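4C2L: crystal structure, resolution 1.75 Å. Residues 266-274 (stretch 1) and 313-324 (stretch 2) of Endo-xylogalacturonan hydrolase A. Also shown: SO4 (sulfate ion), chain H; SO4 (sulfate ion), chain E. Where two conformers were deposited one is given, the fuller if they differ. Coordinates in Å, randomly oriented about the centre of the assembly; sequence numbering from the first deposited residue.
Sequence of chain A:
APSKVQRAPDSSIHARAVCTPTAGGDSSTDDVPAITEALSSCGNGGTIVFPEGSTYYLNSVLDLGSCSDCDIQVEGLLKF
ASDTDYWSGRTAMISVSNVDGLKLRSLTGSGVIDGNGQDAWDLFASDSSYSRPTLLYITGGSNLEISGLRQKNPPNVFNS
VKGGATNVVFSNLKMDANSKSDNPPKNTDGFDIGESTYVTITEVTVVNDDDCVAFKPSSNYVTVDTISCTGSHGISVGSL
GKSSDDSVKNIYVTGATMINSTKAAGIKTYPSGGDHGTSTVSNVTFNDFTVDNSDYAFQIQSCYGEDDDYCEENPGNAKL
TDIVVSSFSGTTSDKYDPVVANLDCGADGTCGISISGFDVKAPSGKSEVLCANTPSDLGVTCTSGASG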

# COMPACT_ATOMS: atom_id res chain seq x y z
N GLY A 266 4.50 -11.12 2.51
CA GLY A 266 4.09 -12.29 1.75
C GLY A 266 3.92 -12.04 0.27
O GLY A 266 4.14 -10.93 -0.23
N ILE A 267 3.55 -13.13 -0.41
CA ILE A 267 3.30 -13.15 -1.85
C ILE A 267 1.95 -13.83 -2.07
O ILE A 267 1.69 -14.88 -1.47
N LYS A 268 1.10 -13.25 -2.92
CA LYS A 268 -0.22 -13.82 -3.19
C LYS A 268 -0.45 -13.89 -4.68
O LYS A 268 -0.41 -12.88 -5.36
N THR A 269 -0.70 -15.09 -5.20
CA THR A 269 -0.98 -15.22 -6.62
C THR A 269 -2.23 -16.07 -6.82
O THR A 269 -2.51 -16.96 -6.04
N TYR A 270 -2.96 -15.78 -7.89
CA TYR A 270 -4.11 -16.59 -8.27
C TYR A 270 -3.63 -17.92 -8.85
O TYR A 270 -2.55 -18.00 -9.42
N PRO A 271 -4.43 -18.97 -8.69
CA PRO A 271 -4.08 -20.23 -9.35
C PRO A 271 -4.39 -20.15 -10.85
O PRO A 271 -4.75 -19.08 -11.35
N SER A 272 -4.26 -21.27 -11.57
CA SER A 272 -4.58 -21.28 -12.99
C SER A 272 -6.09 -21.47 -13.20
O SER A 272 -6.87 -21.44 -12.24
N GLY A 273 -6.50 -21.66 -14.45
CA GLY A 273 -7.91 -21.87 -14.77
C GLY A 273 -8.66 -20.56 -14.98
O GLY A 273 -8.15 -19.48 -14.67
N GLY A 274 -9.87 -20.66 -15.52
CA GLY A 274 -10.69 -19.49 -15.77
C GLY A 274 -9.97 -18.45 -16.58
O GLY A 274 -9.33 -18.76 -17.59
N GLU A 313 -7.51 -29.07 -9.08
CA GLU A 313 -7.78 -29.21 -10.52
C GLU A 313 -7.09 -28.13 -11.36
O GLU A 313 -6.85 -28.32 -12.55
N ASN A 314 -6.78 -26.99 -10.73
CA ASN A 314 -6.16 -25.86 -11.43
C ASN A 314 -4.94 -25.36 -10.66
O ASN A 314 -5.04 -24.35 -9.94
N PRO A 315 -3.80 -26.05 -10.80
CA PRO A 315 -2.66 -25.74 -9.94
C PRO A 315 -2.08 -24.36 -10.21
O PRO A 315 -2.21 -23.82 -11.32
N GLY A 316 -1.45 -23.79 -9.19
CA GLY A 316 -0.72 -22.54 -9.35
C GLY A 316 0.57 -22.80 -10.11
O GLY A 316 1.21 -23.84 -9.93
N ASN A 317 0.95 -21.86 -10.97
CA ASN A 317 2.19 -21.97 -11.74
C ASN A 317 3.02 -20.69 -11.71
O ASN A 317 3.77 -20.38 -12.64
N ALA A 318 2.89 -19.96 -10.61
CA ALA A 318 3.63 -18.71 -10.46
C ALA A 318 5.14 -18.97 -10.54
O ALA A 318 5.64 -19.98 -10.05
N LYS A 319 5.85 -18.06 -11.19
CA LYS A 319 7.29 -18.14 -11.29
C LYS A 319 7.93 -17.17 -10.32
O LYS A 319 8.07 -15.99 -10.64
N LEU A 320 8.31 -17.67 -9.15
CA LEU A 320 8.97 -16.87 -8.14
C LEU A 320 10.44 -17.22 -8.17
O LEU A 320 10.81 -18.39 -8.04
N THR A 321 11.28 -16.22 -8.40
CA THR A 321 12.73 -16.46 -8.40
C THR A 321 13.45 -15.36 -7.64
O THR A 321 13.00 -14.20 -7.61
N ASP A 322 14.57 -15.73 -7.02
CA ASP A 322 15.40 -14.79 -6.27
C ASP A 322 14.57 -14.01 -5.26
O ASP A 322 14.65 -12.77 -5.17
N ILE A 323 13.77 -14.75 -4.50
CA ILE A 323 13.02 -14.18 -3.38
C ILE A 323 13.89 -14.40 -2.15
O ILE A 323 14.33 -15.52 -1.89
N VAL A 324 14.18 -13.33 -1.43
CA VAL A 324 15.06 -13.42 -0.26
C VAL A 324 14.31 -12.90 0.96
O VAL A 324 13.74 -11.80 0.93

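The polar heart of this contact is Ser272, whose side chain points toward the second stretch. With chi1 in the p well, its hydroxyl lies beside its own backbone amide, and both donate to one acceptor: Ser272 OG lies 2.6 Å from Pro315 O, a short hydrogen bond, and Ser272 N reaches Pro315 O at 3.3 Å with an N-H...O angle of 141°. A small hydroxyl suits this place, because it can approach the backbone of the opposing loop closely; Ser272 OG is also 3.2 Å from Asn314 C. Pro315 turns its own CA-to-CB bond away, so its contribution comes chiefly through the carbonyl.

Water 2 extends the network. It donates to Ser272 OG at 2.9 Å and to Asn314 OD1 at 2.9 Å, bridging the two side chains. Asn314, chi1 m, points toward the first stretch, and its amide serves two directions: OD1 takes the water, while ND2 is satisfied elsewhere in the structure. Asn314 OD1 also lies 3.5 Å from Gly273 CA. Here glycine is fitting twice over, since a CB would come within 2.5 Å of Asn314 OD1 and would also jam against the preceding carbonyl oxygen.

A second water joins backbone to backbone: water 1 lies 2.9 Å from Tyr270 O and accepts a hydrogen bond from Asn317 N at 3.0 Å. Asn317, chi1 p, starts sideways, but its end comes nearer, bringing ND2 to 4.1 Å from Ser272 CB.

Around this polar group the chains pack tightly. Pro271 points sideways and sets CB 3.4 Å from Asn314 O, while the backbones close to 4.1 Å between Pro271 CA and Gly316 CA.

Farther along, the backbones separate and side chains fill the gap. Thr269, chi1 p, directs OG1 to 3.7 Å from Ala318 CB; the small methyl suits a CA separation of 6.9 Å. Where the spacing has widened to 9.2 Å between Ile267 CA and Leu320 CA, larger aliphatic groups meet. Ile267 (m, t) places CG2 4.2 Å from Leu320 CD2 and CD1 4.0 Å from Ile323 CG2. Leu320 (m, t) and Ile323 (m, m) both point toward it, making a buried apolar cluster.

Lys268 on the same strand is out of reach of the second stretch. Its long chain instead carries NZ to the sulfates, with a hydrogen bond of 2.8 Å from Lys268 NZ to O2 of the chain H ion and weak ones to O1 (3.3 Å) and O3 (3.4 Å) of the chain E ion.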

# COMPACT_ATOMS: atom_id res chain seq x y z
CB ILE A 267 4.41 -13.93 -2.60
CG1 ILE A 267 5.77 -13.24 -2.37
CG2 ILE A 267 4.09 -13.99 -4.10
CD1 ILE A 267 6.97 -14.04 -2.85
CB LYS A 268 -1.36 -12.94 -2.65
CG LYS A 268 -1.22 -12.38 -1.26
CD LYS A 268 -2.56 -11.84 -0.78
CE LYS A 268 -3.08 -10.68 -1.63
NZ LYS A 268 -4.02 -9.81 -0.86
CB THR A 269 0.21 -15.84 -7.39
OG1 THR A 269 0.53 -17.12 -6.84
CG2 THR A 269 1.46 -14.93 -7.28
CB TYR A 270 -4.93 -15.86 -9.32
CG TYR A 270 -5.86 -14.82 -8.73
CD1 TYR A 270 -5.42 -13.52 -8.46
CD2 TYR A 270 -7.20 -15.13 -8.46
CE1 TYR A 270 -6.28 -12.57 -7.92
CE2 TYR A 270 -8.06 -14.19 -7.92
CZ TYR A 270 -7.60 -12.91 -7.66
OH TYR A 270 -8.47 -11.98 -7.13
CB PRO A 271 -5.00 -21.24 -8.66
CG PRO A 271 -6.21 -20.43 -8.32
CD PRO A 271 -5.63 -19.11 -7.84
CB SER A 272 -3.79 -22.35 -13.73
OG SER A 272 -4.06 -23.63 -13.16
CB GLU A 313 -9.29 -29.23 -10.80
CG GLU A 313 -10.11 -30.20 -9.94
CD GLU A 313 -10.08 -31.65 -10.42
OE1 GLU A 313 -9.32 -31.98 -11.36
OE2 GLU A 313 -10.84 -32.47 -9.85
CB ASN A 314 -7.16 -24.72 -11.59
CG ASN A 314 -8.40 -25.13 -12.36
OD1 ASN A 314 -8.41 -25.14 -13.59
ND2 ASN A 314 -9.46 -25.46 -11.63
CB PRO A 315 -1.64 -26.84 -10.29
CG PRO A 315 -2.45 -27.91 -10.96
CD PRO A 315 -3.50 -27.17 -11.71
CB ASN A 317 1.94 -22.45 -13.18
CG ASN A 317 0.90 -21.62 -13.92
OD1 ASN A 317 0.75 -20.42 -13.67
ND2 ASN A 317 0.17 -22.27 -14.83
CB ALA A 318 3.27 -18.03 -9.15
CB LYS A 319 7.74 -17.85 -12.72
CG LYS A 319 9.21 -18.18 -12.94
CD LYS A 319 9.67 -17.79 -14.34
CE LYS A 319 11.18 -17.95 -14.47
NZ LYS A 319 11.61 -17.72 -15.89
CB LEU A 320 8.38 -17.17 -6.75
CG LEU A 320 6.85 -17.31 -6.64
CD1 LEU A 320 6.45 -17.61 -5.20
CD2 LEU A 320 6.10 -16.09 -7.14
CB THR A 321 13.30 -16.55 -9.84
OG1 THR A 321 12.99 -15.36 -10.56
CG2 THR A 321 12.75 -17.77 -10.59
CB ASP A 322 16.18 -13.86 -7.21
CG ASP A 322 17.27 -14.59 -7.96
OD1 ASP A 322 18.09 -15.27 -7.31
OD2 ASP A 322 17.32 -14.49 -9.20
CB ILE A 323 11.64 -14.84 -3.16
CG1 ILE A 323 10.86 -14.97 -4.49
CG2 ILE A 323 10.86 -14.09 -2.07
CD1 ILE A 323 10.56 -13.68 -5.22
CB VAL A 324 16.36 -12.64 -0.48
CG1 VAL A 324 17.19 -12.61 0.81
CG2 VAL A 324 17.15 -13.25 -1.64
S SO4 H . -5.86 -10.33 2.19
O1 SO4 H . -7.04 -10.86 2.91
O2 SO4 H . -5.61 -11.14 0.99
O3 SO4 H . -4.69 -10.43 3.10
O4 SO4 H . -6.06 -8.91 1.82
S SO4 E . -5.87 -7.78 -3.68
O1 SO4 E . -6.29 -7.79 -2.26
O2 SO4 E . -6.59 -8.88 -4.38
O3 SO4 E . -4.41 -7.96 -3.69
O4 SO4 E . -6.28 -6.51 -4.31
O HOH W 1 -1.20 -19.73 -11.24
O HOH W 2 -5.86 -24.98 -14.99